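Local coordinates for protein ethylbenzene dehydrogenase alpha-subunit (Aromatoleum aromaticum, PDB 2IVF) that carries a molybdenum atom, two pterin-guanosine dinucleotide ligands and an iron/sulfur cluster as the alpha subunit of a molybdopterin oxidoreductase family protein, at residues Ala824-Ser827 with Leu828-Lys832; Glu403-Arg406 with Glu407-Asp411; His230-Lys234 with Met235-Tyr239; Ala564-Asp567 with Pro568-Lys572. All coordinates share one frame; numbering follows the deposited sequence.

Contact 1. Residues Ala824-Ser827 with Leu828-Lys832; sequences AGES and LPTHK
The ammonium group of K832 comes back to the carbonyl of A824 and the carboxylate of E826. This closes a compact loop just behind helix 819-824. G825, with phi of 80°, is the first residue to leave the helix, and two bonds back into the last turn make a Schellman motif. K832 NZ donates to A824 O at 2.8 Å. It also forms a salt bridge with E826 OE2 at 2.6 Å, on the anti lone pair of that oxygen. The third partner of NZ is D567 on another loop, so two carboxylates and a carbonyl surround one ammonium. That should stabilise its positive charge. The K832 chain is fully extended beyond CG, which lets it span the loop. It crosses the E826 side chain at about a right angle, and its CE lies 3.6 Å from E826 CG. The other oxygen of E826, OE1, pairs with K941, so both carboxylate oxygens are held. R459, on helix 454-467, takes the carbonyls of E826 and S827. T830 brings its methyl to residues 824-827, with CG2 3.5 Å from G825 O. The L828 side chain packs on helix 401-408, against V401, L405 and H408. The K832 side chain lies about 12 Å from the bound MGD. The backbone of the turn is bridged by one water, which donates to G825 O at 3.1 Å and accepts from L828 N at 2.9 Å.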
loop_
_atom_site.group_PDB
_atom_site.type_symbol
_atom_site.label_atom_id
_atom_site.label_comp_id
_atom_site.label_asym_id
_atom_site.label_seq_id
_atom_site.Cartn_x
_atom_site.Cartn_y
_atom_site.Cartn_z
ATOM N N ALA A 824 5.111 6.788 -39.634
ATOM C CA ALA A 824 5.798 6.564 -38.340
ATOM C C ALA A 824 6.279 5.140 -38.161
ATOM O O ALA A 824 6.992 4.862 -37.193
ATOM C CB ALA A 824 4.870 6.869 -37.161
ATOM N N GLY A 825 5.860 4.241 -39.044
ATOM C CA GLY A 825 6.247 2.839 -38.944
ATOM C C GLY A 825 5.402 2.110 -37.916
ATOM O O GLY A 825 5.820 1.098 -37.374
ATOM N N GLU A 826 4.195 2.611 -37.659
ATOM C CA GLU A 826 3.319 1.974 -36.663
ATOM C C GLU A 826 1.974 1.448 -37.219
ATOM O O GLU A 826 1.016 1.205 -36.449
ATOM C CB GLU A 826 3.060 2.933 -35.501
ATOM C CG GLU A 826 4.280 3.292 -34.770
ATOM C CD GLU A 826 4.036 4.054 -33.507
ATOM O OE1 GLU A 826 2.964 3.881 -32.884
ATOM O OE2 GLU A 826 4.963 4.808 -33.126
ATOM N N SER A 827 1.881 1.232 -38.518
ATOM C CA SER A 827 0.639 0.675 -39.085
ATOM C C SER A 827 0.317 -0.701 -38.533
ATOM O O SER A 827 -0.852 -1.017 -38.309
ATOM C CB SER A 827 0.726 0.611 -40.589
ATOM O OG SER A 827 1.881 -0.121 -40.993
ATOM N N LEU A 828 1.348 -1.507 -38.277
ATOM C CA LEU A 828 1.187 -2.747 -37.526
ATOM C C LEU A 828 1.792 -2.607 -36.139
ATOM O O LEU A 828 2.688 -1.778 -35.929
ATOM C CB LEU A 828 1.866 -3.921 -38.253
ATOM C CG LEU A 828 1.174 -4.530 -39.481
ATOM C CD1 LEU A 828 2.100 -5.545 -40.162
ATOM C CD2 LEU A 828 -0.200 -5.190 -39.098
ATOM N N PRO A 829 1.352 -3.458 -35.198
ATOM C CA PRO A 829 2.050 -3.451 -33.909
ATOM C C PRO A 829 3.529 -3.766 -34.175
ATOM O O PRO A 829 3.854 -4.521 -35.072
ATOM C CB PRO A 829 1.378 -4.563 -33.110
ATOM C CG PRO A 829 0.096 -4.863 -33.856
ATOM C CD PRO A 829 0.325 -4.514 -35.273
ATOM N N THR A 830 4.402 -3.126 -33.419
ATOM C CA THR A 830 5.808 -3.140 -33.712
ATOM C C THR A 830 6.515 -2.715 -32.449
ATOM O O THR A 830 5.904 -2.084 -31.578
ATOM C CB THR A 830 6.159 -2.195 -34.844
ATOM O OG1 THR A 830 7.483 -2.513 -35.288
ATOM C CG2 THR A 830 6.078 -0.735 -34.363
ATOM N N HIS A 831 7.786 -3.092 -32.348
ATOM C CA HIS A 831 8.604 -2.710 -31.205
ATOM C C HIS A 831 9.398 -1.427 -31.531
ATOM O O HIS A 831 10.065 -1.326 -32.592
ATOM C CB HIS A 831 9.607 -3.799 -30.847
ATOM C CG HIS A 831 10.604 -3.336 -29.837
ATOM N ND1 HIS A 831 10.218 -2.810 -28.624
ATOM C CD2 HIS A 831 11.948 -3.218 -29.889
ATOM C CE1 HIS A 831 11.291 -2.419 -27.956
ATOM N NE2 HIS A 831 12.352 -2.668 -28.694
ATOM N N LYS A 832 9.252 -0.438 -30.657
ATOM C CA LYS A 832 10.115 0.742 -30.654
ATOM C C LYS A 832 10.651 0.898 -29.276
ATOM O O LYS A 832 9.888 0.849 -28.321
ATOM C CB LYS A 832 9.357 2.018 -31.013
ATOM C CG LYS A 832 8.959 2.109 -32.514
ATOM C CD LYS A 832 8.230 3.449 -32.817
ATOM C CE LYS A 832 7.867 3.680 -34.285
ATOM N NZ LYS A 832 7.257 5.035 -34.412
HETATM O O HOH W 1 4.281 -1.346 -38.539
#

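Contact 2. Residues Glu403-Arg406 with Glu407-Asp411; sequences EGLR and EHLKD
L405 and L409, one helical turn apart, lay their branched ends against each other in the region of helix 401-408. L405 CG meets L409 CD1 at 3.7 Å, and the two side chains cross at a slant. They start in different directions: L405 sends CG opposite its backbone N (chi1 -173°), whereas L409 keeps CG next to its own (chi1 -73°). L405 CD1 also reaches the edge of the H408 ring, lying near the ring plane, 4.0 Å from CD2. NE2 of that ring bonds to P829 O, on the loop that packs against the helix. Beneath these side chains H408 N donates to G404 O at 2.9 Å and L409 N to L405 O at 2.8 Å. On another side of the helix R406 bends at chi3 and turns back to E403. Its NH1 forms a salt bridge with E403 OE1 at 3.1 Å. The oxygen lies in the guanidinium plane, but NH1 meets it on the syn side, 22° out of the carboxylate plane. G384 N is a second donor to this oxygen. Residues 410-411 are in a 3-10 segment. L405 and L409 both face helix 303-316 through I315, while H408 faces the loop carrying L828 and T830.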
loop_
_atom_site.group_PDB
_atom_site.type_symbol
_atom_site.label_atom_id
_atom_site.label_comp_id
_atom_site.label_asym_id
_atom_site.label_seq_id
_atom_site.Cartn_x
_atom_site.Cartn_y
_atom_site.Cartn_z
ATOM N N GLU A 403 -1.073 -11.390 -44.111
ATOM C CA GLU A 403 0.065 -11.640 -45.006
ATOM C C GLU A 403 1.152 -10.582 -44.796
ATOM O O GLU A 403 2.345 -10.914 -44.785
ATOM C CB GLU A 403 -0.388 -11.708 -46.462
ATOM C CG GLU A 403 0.741 -12.021 -47.445
ATOM C CD GLU A 403 1.261 -13.462 -47.415
ATOM O OE1 GLU A 403 0.627 -14.372 -46.840
ATOM O OE2 GLU A 403 2.340 -13.676 -48.010
ATOM N N GLY A 404 0.760 -9.327 -44.580
ATOM C CA GLY A 404 1.713 -8.292 -44.200
ATOM C C GLY A 404 2.348 -8.616 -42.855
ATOM O O GLY A 404 3.553 -8.505 -42.657
ATOM N N LEU A 405 1.526 -9.014 -41.914
ATOM C CA LEU A 405 2.033 -9.371 -40.620
ATOM C C LEU A 405 3.030 -10.517 -40.658
ATOM O O LEU A 405 3.999 -10.509 -39.869
ATOM C CB LEU A 405 0.878 -9.733 -39.724
ATOM C CG LEU A 405 1.203 -9.987 -38.275
ATOM C CD1 LEU A 405 1.807 -8.743 -37.573
ATOM C CD2 LEU A 405 -0.111 -10.412 -37.598
ATOM N N ARG A 406 2.756 -11.537 -41.476
ATOM C CA ARG A 406 3.698 -12.645 -41.640
ATOM C C ARG A 406 5.062 -12.105 -42.034
ATOM O O ARG A 406 6.058 -12.525 -41.481
ATOM C CB ARG A 406 3.264 -13.636 -42.725
ATOM C CG ARG A 406 2.073 -14.474 -42.348
ATOM C CD ARG A 406 1.671 -15.298 -43.512
ATOM N NE ARG A 406 2.393 -16.559 -43.534
ATOM C CZ ARG A 406 2.587 -17.303 -44.617
ATOM N NH1 ARG A 406 2.168 -16.924 -45.827
ATOM N NH2 ARG A 406 3.230 -18.447 -44.481
ATOM N N GLU A 407 5.104 -11.184 -42.992
ATOM C CA GLU A 407 6.369 -10.554 -43.392
ATOM C C GLU A 407 7.005 -9.816 -42.200
ATOM O O GLU A 407 8.180 -9.967 -41.902
ATOM C CB GLU A 407 6.124 -9.612 -44.588
ATOM C CG GLU A 407 7.291 -8.712 -45.004
ATOM C CD GLU A 407 6.940 -7.742 -46.177
ATOM O OE1 GLU A 407 6.807 -6.504 -45.936
ATOM O OE2 GLU A 407 6.808 -8.208 -47.340
ATOM N N HIS A 408 6.201 -9.000 -41.534
ATOM C CA HIS A 408 6.658 -8.105 -40.504
ATOM C C HIS A 408 7.240 -8.910 -39.323
ATOM O O HIS A 408 8.262 -8.533 -38.748
ATOM C CB HIS A 408 5.448 -7.283 -40.075
ATOM C CG HIS A 408 5.672 -6.424 -38.874
ATOM N ND1 HIS A 408 6.571 -5.386 -38.863
ATOM C CD2 HIS A 408 5.054 -6.403 -37.672
ATOM C CE1 HIS A 408 6.528 -4.791 -37.683
ATOM N NE2 HIS A 408 5.604 -5.377 -36.947
ATOM N N LEU A 409 6.593 -10.029 -39.007
ATOM C CA LEU A 409 7.003 -10.848 -37.882
ATOM C C LEU A 409 8.285 -11.625 -38.204
ATOM O O LEU A 409 8.847 -12.265 -37.304
ATOM C CB LEU A 409 5.893 -11.830 -37.472
ATOM C CG LEU A 409 4.705 -11.183 -36.749
ATOM C CD1 LEU A 409 3.589 -12.192 -36.546
ATOM C CD2 LEU A 409 5.121 -10.546 -35.397
ATOM N N LYS A 410 8.779 -11.556 -39.439
ATOM C CA LYS A 410 10.123 -12.092 -39.710
ATOM C C LYS A 410 11.236 -11.405 -38.880
ATOM O O LYS A 410 12.316 -11.959 -38.686
ATOM C CB LYS A 410 10.436 -12.052 -41.197
ATOM C CG LYS A 410 9.557 -13.052 -41.947
ATOM C CD LYS A 410 9.869 -13.150 -43.417
ATOM C CE LYS A 410 8.958 -14.183 -44.078
ATOM N NZ LYS A 410 9.148 -14.179 -45.565
ATOM N N ASP A 411 10.959 -10.204 -38.404
ATOM C CA ASP A 411 11.876 -9.455 -37.568
ATOM C C ASP A 411 11.666 -9.797 -36.086
ATOM O O ASP A 411 12.390 -9.277 -35.244
ATOM C CB ASP A 411 11.713 -7.937 -37.857
ATOM C CG ASP A 411 12.207 -7.548 -39.267
ATOM O OD1 ASP A 411 13.069 -8.273 -39.835
ATOM O OD2 ASP A 411 11.714 -6.543 -39.832
#

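Contact 3. Residues His230-Lys234 with Met235-Tyr239; sequences HTFGK and MHMGY
F232 and M237 form a Met-aromatic contact where the chain leaves helix 226-232. M237 SD stands 5.4 Å from the centroid of the F232 ring, 30° off the ring normal. The approach is oblique. G233, with positive phi, is the first residue past the helix.

The apolar touches centre on the methyl of M237. Its CE comes 3.9 Å from F232 CD2, and the two side chains cross at about a right angle. T231 CG2 sits over the centre of one ring face, 3.8 Å above the plane.

The polar bonds lie at H236 and K234. H236 is the centre of an inverse gamma turn, with a weak bond of 2.8 Å from M237 N to M235 O. Its imidazole stacks on W481 and bonds to the carbonyl of W481 through ND1. The H236 side chain lies about 12 Å from the molybdenum atom. K234 NZ is held by E527, A781 O and H798.

K234 and M237 also pack on each other, their side chains crossing at about a right angle. K234 O lies 3.7 Å from M237 CE. Bends at chi2 (-78°) and chi4 carry the lysine past M237, and K234 CE comes 3.9 Å from M237 SD.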
loop_
_atom_site.group_PDB
_atom_site.type_symbol
_atom_site.label_atom_id
_atom_site.label_comp_id
_atom_site.label_asym_id
_atom_site.label_seq_id
_atom_site.Cartn_x
_atom_site.Cartn_y
_atom_site.Cartn_z
ATOM N N HIS A 230 -7.266 1.819 -29.700
ATOM C CA HIS A 230 -6.997 1.835 -31.115
ATOM C C HIS A 230 -7.284 0.516 -31.837
ATOM O O HIS A 230 -7.583 0.530 -33.009
ATOM C CB HIS A 230 -5.601 2.359 -31.372
ATOM C CG HIS A 230 -5.491 3.823 -31.058
ATOM N ND1 HIS A 230 -4.290 4.460 -30.895
ATOM C CD2 HIS A 230 -6.455 4.760 -30.813
ATOM C CE1 HIS A 230 -4.505 5.732 -30.593
ATOM N NE2 HIS A 230 -5.812 5.942 -30.539
ATOM N N THR A 231 -7.263 -0.573 -31.099
ATOM C CA THR A 231 -7.522 -1.924 -31.637
ATOM C C THR A 231 -9.016 -2.219 -31.658
ATOM O O THR A 231 -9.576 -2.623 -32.695
ATOM C CB THR A 231 -6.804 -2.972 -30.792
ATOM O OG1 THR A 231 -5.388 -2.694 -30.791
ATOM C CG2 THR A 231 -7.054 -4.387 -31.312
ATOM N N PHE A 232 -9.671 -1.961 -30.529
ATOM C CA PHE A 232 -11.072 -2.290 -30.348
ATOM C C PHE A 232 -12.025 -1.085 -30.469
ATOM O O PHE A 232 -13.260 -1.259 -30.529
ATOM C CB PHE A 232 -11.257 -2.918 -28.985
ATOM C CG PHE A 232 -10.335 -4.085 -28.712
ATOM C CD1 PHE A 232 -10.448 -5.263 -29.436
ATOM C CD2 PHE A 232 -9.380 -4.012 -27.699
ATOM C CE1 PHE A 232 -9.636 -6.342 -29.153
ATOM C CE2 PHE A 232 -8.561 -5.104 -27.410
ATOM C CZ PHE A 232 -8.700 -6.256 -28.152
ATOM N N GLY A 233 -11.471 0.119 -30.464
ATOM C CA GLY A 233 -12.296 1.334 -30.538
ATOM C C GLY A 233 -12.837 1.661 -29.162
ATOM O O GLY A 233 -13.621 2.563 -29.037
ATOM N N LYS A 234 -12.410 0.941 -28.110
ATOM C CA LYS A 234 -12.838 1.288 -26.752
ATOM C C LYS A 234 -11.933 0.676 -25.722
ATOM O O LYS A 234 -11.179 -0.244 -26.019
ATOM C CB LYS A 234 -14.297 0.865 -26.486
ATOM C CG LYS A 234 -14.509 -0.649 -26.305
ATOM C CD LYS A 234 -14.510 -1.379 -27.608
ATOM C CE LYS A 234 -14.996 -2.833 -27.455
ATOM N NZ LYS A 234 -16.442 -2.946 -27.029
ATOM N N MET A 235 -12.005 1.188 -24.500
ATOM C CA MET A 235 -11.134 0.711 -23.454
ATOM C C MET A 235 -11.854 0.405 -22.170
ATOM O O MET A 235 -11.260 -0.141 -21.281
ATOM C CB MET A 235 -9.968 1.676 -23.194
ATOM C CG MET A 235 -10.324 2.977 -22.576
ATOM S SD MET A 235 -8.864 4.070 -22.344
ATOM C CE MET A 235 -8.826 4.863 -23.940
ATOM N N HIS A 236 -13.123 0.764 -22.079
ATOM C CA HIS A 236 -13.840 0.624 -20.844
ATOM C C HIS A 236 -14.400 -0.786 -20.715
ATOM O O HIS A 236 -15.607 -0.991 -20.723
ATOM C CB HIS A 236 -14.898 1.689 -20.730
ATOM C CG HIS A 236 -14.347 2.979 -20.248
ATOM N ND1 HIS A 236 -13.600 3.067 -19.095
ATOM C CD2 HIS A 236 -14.388 4.224 -20.774
ATOM C CE1 HIS A 236 -13.208 4.320 -18.927
ATOM N NE2 HIS A 236 -13.677 5.044 -19.929
ATOM N N MET A 237 -13.490 -1.744 -20.609
ATOM C CA MET A 237 -13.830 -3.168 -20.530
ATOM C C MET A 237 -13.155 -3.639 -19.280
ATOM O O MET A 237 -12.101 -3.125 -18.935
ATOM C CB MET A 237 -13.287 -3.923 -21.716
ATOM C CG MET A 237 -13.751 -3.343 -23.065
ATOM S SD MET A 237 -12.966 -4.257 -24.396
ATOM C CE MET A 237 -11.334 -3.521 -24.367
ATOM N N GLY A 238 -13.749 -4.613 -18.595
ATOM C CA GLY A 238 -13.092 -5.184 -17.463
ATOM C C GLY A 238 -13.556 -6.564 -17.062
ATOM O O GLY A 238 -14.503 -7.110 -17.608
ATOM N N TYR A 239 -12.879 -7.113 -16.055
ATOM C CA TYR A 239 -13.342 -8.310 -15.438
ATOM C C TYR A 239 -13.309 -8.112 -13.947
ATOM O O TYR A 239 -12.692 -7.160 -13.442
ATOM C CB TYR A 239 -12.482 -9.500 -15.871
ATOM C CG TYR A 239 -10.980 -9.396 -15.607
ATOM C CD1 TYR A 239 -10.115 -8.972 -16.570
ATOM C CD2 TYR A 239 -10.436 -9.827 -14.416
ATOM C CE1 TYR A 239 -8.767 -8.948 -16.365
ATOM C CE2 TYR A 239 -9.091 -9.808 -14.186
ATOM C CZ TYR A 239 -8.241 -9.364 -15.151
ATOM O OH TYR A 239 -6.857 -9.339 -14.920
#

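Contact 4. Residues Ala564-Asp567 with Pro568-Lys572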
loop_
_atom_site.group_PDB
_atom_site.type_symbol
_atom_site.label_atom_id
_atom_site.label_comp_id
_atom_site.label_asym_id
_atom_site.label_seq_id
_atom_site.Cartn_x
_atom_site.Cartn_y
_atom_site.Cartn_z
ATOM N N ALA A 564 15.234 15.603 -29.408
ATOM C CA ALA A 564 16.149 14.644 -28.773
ATOM C C ALA A 564 15.394 13.661 -27.896
ATOM O O ALA A 564 15.846 12.509 -27.710
ATOM C CB ALA A 564 17.242 15.391 -27.947
ATOM N N TRP A 565 14.238 14.084 -27.385
ATOM C CA TRP A 565 13.447 13.277 -26.471
ATOM C C TRP A 565 12.217 12.684 -27.138
ATOM O O TRP A 565 11.366 12.214 -26.478
ATOM C CB TRP A 565 12.982 14.116 -25.277
ATOM C CG TRP A 565 14.104 14.746 -24.512
ATOM C CD1 TRP A 565 15.432 14.388 -24.542
ATOM C CD2 TRP A 565 13.995 15.808 -23.580
ATOM N NE1 TRP A 565 16.150 15.178 -23.681
ATOM C CE2 TRP A 565 15.289 16.062 -23.078
ATOM C CE3 TRP A 565 12.927 16.605 -23.131
ATOM C CZ2 TRP A 565 15.542 17.098 -22.175
ATOM C CZ3 TRP A 565 13.180 17.612 -22.225
ATOM C CH2 TRP A 565 14.476 17.834 -21.739
ATOM N N THR A 566 12.158 12.751 -28.463
ATOM C CA THR A 566 11.028 12.296 -29.264
ATOM C C THR A 566 11.414 10.985 -29.940
ATOM O O THR A 566 12.576 10.732 -30.220
ATOM C CB THR A 566 10.729 13.374 -30.386
ATOM O OG1 THR A 566 10.428 14.642 -29.776
ATOM C CG2 THR A 566 9.547 12.983 -31.274
ATOM N N ASP A 567 10.442 10.136 -30.222
ATOM C CA ASP A 567 10.679 8.920 -31.041
ATOM C C ASP A 567 11.348 9.335 -32.361
ATOM O O ASP A 567 10.765 10.114 -33.118
ATOM C CB ASP A 567 9.309 8.253 -31.277
ATOM C CG ASP A 567 9.327 7.138 -32.307
ATOM O OD1 ASP A 567 10.404 6.569 -32.560
ATOM O OD2 ASP A 567 8.210 6.812 -32.832
ATOM N N PRO A 568 12.565 8.831 -32.642
ATOM C CA PRO A 568 13.286 9.214 -33.853
ATOM C C PRO A 568 12.673 8.764 -35.168
ATOM O O PRO A 568 13.113 9.221 -36.216
ATOM C CB PRO A 568 14.663 8.567 -33.700
ATOM C CG PRO A 568 14.603 7.682 -32.527
ATOM C CD PRO A 568 13.322 7.868 -31.814
ATOM N N ALA A 569 11.691 7.874 -35.114
ATOM C CA ALA A 569 10.933 7.463 -36.283
ATOM C C ALA A 569 9.912 8.508 -36.682
ATOM O O ALA A 569 9.291 8.391 -37.749
ATOM C CB ALA A 569 10.225 6.111 -36.021
ATOM N N LEU A 570 9.704 9.520 -35.832
ATOM C CA LEU A 570 8.757 10.565 -36.159
ATOM C C LEU A 570 9.477 11.648 -36.970
ATOM O O LEU A 570 10.667 11.912 -36.766
ATOM C CB LEU A 570 8.084 11.116 -34.885
ATOM C CG LEU A 570 7.292 10.141 -33.989
ATOM C CD1 LEU A 570 6.653 10.880 -32.780
ATOM C CD2 LEU A 570 6.182 9.321 -34.711
ATOM N N LYS A 571 8.753 12.259 -37.907
ATOM C CA LYS A 571 9.346 13.197 -38.839
ATOM C C LYS A 571 9.339 14.613 -38.280
ATOM O O LYS A 571 9.971 15.519 -38.840
ATOM C CB LYS A 571 8.612 13.126 -40.183
ATOM C CG LYS A 571 7.115 13.549 -40.159
ATOM C CD LYS A 571 6.456 13.136 -41.498
ATOM C CE LYS A 571 5.475 14.168 -42.046
ATOM N NZ LYS A 571 5.255 13.919 -43.499
ATOM N N LYS A 572 8.643 14.806 -37.159
ATOM C CA LYS A 572 8.543 16.113 -36.543
ATOM C C LYS A 572 8.113 16.063 -35.091
ATOM O O LYS A 572 7.783 15.003 -34.542
ATOM C CB LYS A 572 7.598 17.005 -37.349
ATOM C CG LYS A 572 6.194 16.467 -37.470
ATOM C CD LYS A 572 5.509 17.122 -38.622
ATOM C CE LYS A 572 4.074 16.690 -38.824
ATOM N NZ LYS A 572 3.448 17.561 -39.890
#
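D567 O accepts the N-H of L570 at 3.0 Å, with an N-H...O angle of 161°. The donor lies above the carbonyl plane rather than on a lone pair. The D567 side chain grips the same bend a second time. Its OD1 takes A569 N at 3.1 Å, and the N-H comes from well above the carboxylate plane, 70° out of it. CG of D567 stands opposite the backbone N (chi1 169°), which swings the carboxylate forward over the residues that follow. One residue therefore accepts two successive backbone N-H groups. The first bond makes a type I beta turn from D567 to L570, with P568 and A569 at its corners. The second is an Asx turn laid over the start of it. P568 has no N-H to give, and D567 OD1 lies beside its nitrogen. Carbon atoms of the turn flank the carboxylate: A569 CB lies 3.5 Å from D567 OD1, and L570 CG lies 3.6 Å from D567 OD2. OD2 has its polar partner in K832. L570 and D567 cross at about a right angle. L570 also leans back to T566. The hydroxyl of T566 bonds to N562 O, and its CG2, opposite the backbone N, meets L570 CD1 at 3.9 Å. The turn lies in the loop between helices 557-560 and 574-583, and L570 touches Y577 of the second. K572 NZ reaches the same helix, with a salt bridge to E580 and a cation-pi contact with Y577. K572 O, 4.2 Å from T566 CG2, is buried with no partner in the model.

From the N terminus the order is contact 3, contact 2, contact 4, contact 1. Each is local, and they follow in series, so none nests or crosses. Contact 3 closes the exit of helix 226-232. Contact 2 runs along helix 401-408 and into the 3-10 segment 410-411, and contact 4 bends the loop before helix 574-583. Contact 1, far later in sequence, joins two of them. P829 O accepts a probable hydrogen bond from H408 NE2 of contact 2 at 2.7 Å. K832 NZ forms a 2.6 Å salt bridge with D567 OD2 of contact 4. Contacts 2 and 4 do not touch. Contact 3 stands apart, with about 7 Å between its nearest atoms and contact 1.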